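Local coordinates for MIX1 (Leishmania major, PDB 3HA4), which forms homodimers and probably serves as a helical scaffold that mediates protein-protein interactions at the mitochondrial membrane, at residues P35-R40 / E59-Y64. Numbering follows the deposited sequence.
Sequences PLLHQR and EQTKHY
L37 projects from helix 34-42 toward helix 54-64 and divides its two methyls between neighbouring residues of that helix. CD2 meets T61 CG2 at 3.7 Å, a methyl-to-methyl contact on the buried side, and the closest CA atoms across the contact belong to this same pair, L37 and T61, 8.2 Å apart. The leucine's CG lies anti to its backbone N (chi1 -174°), which carries the fork across to helix 54-64. I71 of helix 70-81 touches both L37 and T61, and M57 and Y65 also pack on the leucine, so the apolar cluster extends beyond the pair. Helices 34-42 and 54-64, joined by a loop, with helix 70-81 touching both through I71, are consistent with the TPR-like, helix-turn-helix build of the protein; H38 packs on I128 of the second subunit. Toward solvent the contact is sparser and polar. The extended chain of Q60 brings OE1 to 3.7 Å from L37 CD1, a van der Waals approach. A water links the helices further out, donating to Q60 OE1 (3.0 Å from its O) and accepting from R40 NH1. It lies in the guanidinium plane, while L36 CD2 sits 3.6 Å above one face.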
loop_
_atom_site.group_PDB
_atom_site.type_symbol
_atom_site.label_atom_id
_atom_site.label_comp_id
_atom_site.label_asym_id
_atom_site.label_seq_id
_atom_site.Cartn_x
_atom_site.Cartn_y
_atom_site.Cartn_z
ATOM N N PRO A 35 -11.250 2.924 3.760
ATOM C CA PRO A 35 -10.976 1.656 3.152
ATOM C C PRO A 35 -11.445 1.531 1.748
ATOM O O PRO A 35 -10.824 0.855 1.027
ATOM C CB PRO A 35 -11.694 0.701 4.070
ATOM C CG PRO A 35 -11.704 1.348 5.285
ATOM C CD PRO A 35 -11.967 2.720 5.008
ATOM N N LEU A 36 -12.508 2.188 1.353
ATOM C CA LEU A 36 -12.921 2.141 -0.030
ATOM C C LEU A 36 -12.042 3.009 -0.914
ATOM O O LEU A 36 -11.811 2.705 -2.044
ATOM C CB LEU A 36 -14.395 2.496 -0.159
ATOM C CG LEU A 36 -14.884 2.839 -1.558
ATOM C CD1 LEU A 36 -15.222 1.675 -2.417
ATOM C CD2 LEU A 36 -15.959 3.824 -1.573
ATOM N N LEU A 37 -11.553 4.090 -0.340
ATOM C CA LEU A 37 -10.607 4.986 -0.950
ATOM C C LEU A 37 -9.274 4.330 -1.171
ATOM O O LEU A 37 -8.672 4.480 -2.189
ATOM C CB LEU A 37 -10.458 6.221 -0.089
ATOM C CG LEU A 37 -9.607 7.359 -0.600
ATOM C CD1 LEU A 37 -10.028 7.801 -1.927
ATOM C CD2 LEU A 37 -9.548 8.483 0.336
ATOM N N HIS A 38 -8.824 3.574 -0.202
ATOM C CA HIS A 38 -7.626 2.822 -0.356
ATOM C C HIS A 38 -7.807 1.777 -1.428
ATOM O O HIS A 38 -6.964 1.574 -2.233
ATOM C CB HIS A 38 -7.231 2.196 0.958
ATOM C CG HIS A 38 -6.113 1.223 0.843
ATOM N ND1 HIS A 38 -6.309 -0.089 0.513
ATOM C CD2 HIS A 38 -4.787 1.369 1.008
ATOM C CE1 HIS A 38 -5.154 -0.709 0.480
ATOM N NE2 HIS A 38 -4.216 0.152 0.778
ATOM N N GLN A 39 -8.939 1.129 -1.429
ATOM C CA GLN A 39 -9.291 0.145 -2.443
ATOM C C GLN A 39 -9.363 0.738 -3.864
ATOM O O GLN A 39 -8.954 0.098 -4.837
ATOM C CB GLN A 39 -10.591 -0.560 -2.068
ATOM C CG GLN A 39 -11.022 -1.654 -3.023
ATOM C CD GLN A 39 -12.362 -2.258 -2.626
ATOM O OE1 GLN A 39 -12.473 -3.459 -2.384
ATOM N NE2 GLN A 39 -13.381 -1.415 -2.536
ATOM N N ARG A 40 -9.810 1.965 -3.981
ATOM C CA ARG A 40 -9.899 2.616 -5.253
ATOM C C ARG A 40 -8.554 3.003 -5.787
ATOM O O ARG A 40 -8.300 2.973 -6.953
ATOM C CB ARG A 40 -10.757 3.836 -5.106
ATOM C CG ARG A 40 -12.115 3.616 -5.539
ATOM C CD ARG A 40 -13.090 4.600 -5.067
ATOM N NE ARG A 40 -14.400 4.003 -5.169
ATOM C CZ ARG A 40 -15.547 4.651 -5.077
ATOM N NH1 ARG A 40 -15.565 5.941 -4.870
ATOM N NH2 ARG A 40 -16.674 4.006 -5.193
ATOM N N GLU A 59 -6.878 14.530 -3.510
ATOM C CA GLU A 59 -7.499 15.644 -2.796
ATOM C C GLU A 59 -8.343 15.166 -1.633
ATOM O O GLU A 59 -8.334 15.761 -0.561
ATOM C CB GLU A 59 -8.360 16.465 -3.753
ATOM C CG GLU A 59 -8.692 17.827 -3.203
ATOM C CD GLU A 59 -7.467 18.496 -2.625
ATOM O OE1 GLU A 59 -7.491 18.825 -1.412
ATOM O OE2 GLU A 59 -6.476 18.662 -3.385
ATOM N N GLN A 60 -9.064 14.070 -1.837
ATOM C CA GLN A 60 -9.818 13.483 -0.739
ATOM C C GLN A 60 -8.917 13.002 0.387
ATOM O O GLN A 60 -9.296 13.103 1.557
ATOM C CB GLN A 60 -10.742 12.358 -1.217
ATOM C CG GLN A 60 -11.803 12.839 -2.191
ATOM C CD GLN A 60 -12.580 11.710 -2.841
ATOM O OE1 GLN A 60 -12.032 10.658 -3.142
ATOM N NE2 GLN A 60 -13.867 11.932 -3.061
ATOM N N THR A 61 -7.730 12.481 0.063
ATOM C CA THR A 61 -6.900 11.951 1.130
ATOM C C THR A 61 -6.186 13.064 1.906
ATOM O O THR A 61 -6.115 13.002 3.120
ATOM C CB THR A 61 -5.945 10.809 0.695
ATOM O OG1 THR A 61 -4.615 11.310 0.544
ATOM C CG2 THR A 61 -6.401 10.179 -0.584
ATOM N N LYS A 62 -5.703 14.092 1.215
ATOM C CA LYS A 62 -5.108 15.234 1.903
ATOM C C LYS A 62 -6.116 15.866 2.849
ATOM O O LYS A 62 -5.772 16.330 3.935
ATOM C CB LYS A 62 -4.683 16.311 0.909
ATOM C CG LYS A 62 -3.546 15.942 0.013
ATOM C CD LYS A 62 -3.007 17.191 -0.662
ATOM C CE LYS A 62 -3.919 17.637 -1.799
ATOM N NZ LYS A 62 -3.260 18.642 -2.692
ATOM N N HIS A 63 -7.369 15.893 2.414
ATOM C CA HIS A 63 -8.405 16.627 3.125
ATOM C C HIS A 63 -8.970 15.830 4.300
ATOM O O HIS A 63 -9.062 16.336 5.431
ATOM C CB HIS A 63 -9.532 17.027 2.162
ATOM C CG HIS A 63 -10.603 17.851 2.805
ATOM N ND1 HIS A 63 -11.796 17.314 3.245
ATOM C CD2 HIS A 63 -10.650 19.171 3.104
ATOM C CE1 HIS A 63 -12.534 18.270 3.781
ATOM N NE2 HIS A 63 -11.862 19.404 3.709
ATOM N N TYR A 64 -9.347 14.586 4.022
ATOM C CA TYR A 64 -9.976 13.726 5.018
ATOM C C TYR A 64 -8.982 12.908 5.842
ATOM O O TYR A 64 -9.275 12.534 6.981
ATOM C CB TYR A 64 -10.991 12.796 4.337
ATOM C CG TYR A 64 -12.193 13.531 3.776
ATOM C CD1 TYR A 64 -13.100 14.163 4.623
ATOM C CD2 TYR A 64 -12.412 13.602 2.413
ATOM C CE1 TYR A 64 -14.198 14.842 4.118
ATOM C CE2 TYR A 64 -13.505 14.270 1.893
ATOM C CZ TYR A 64 -14.393 14.888 2.752
ATOM O OH TYR A 64 -15.470 15.553 2.245
HETATM O O HOH W 1 -13.341 8.170 -4.317
#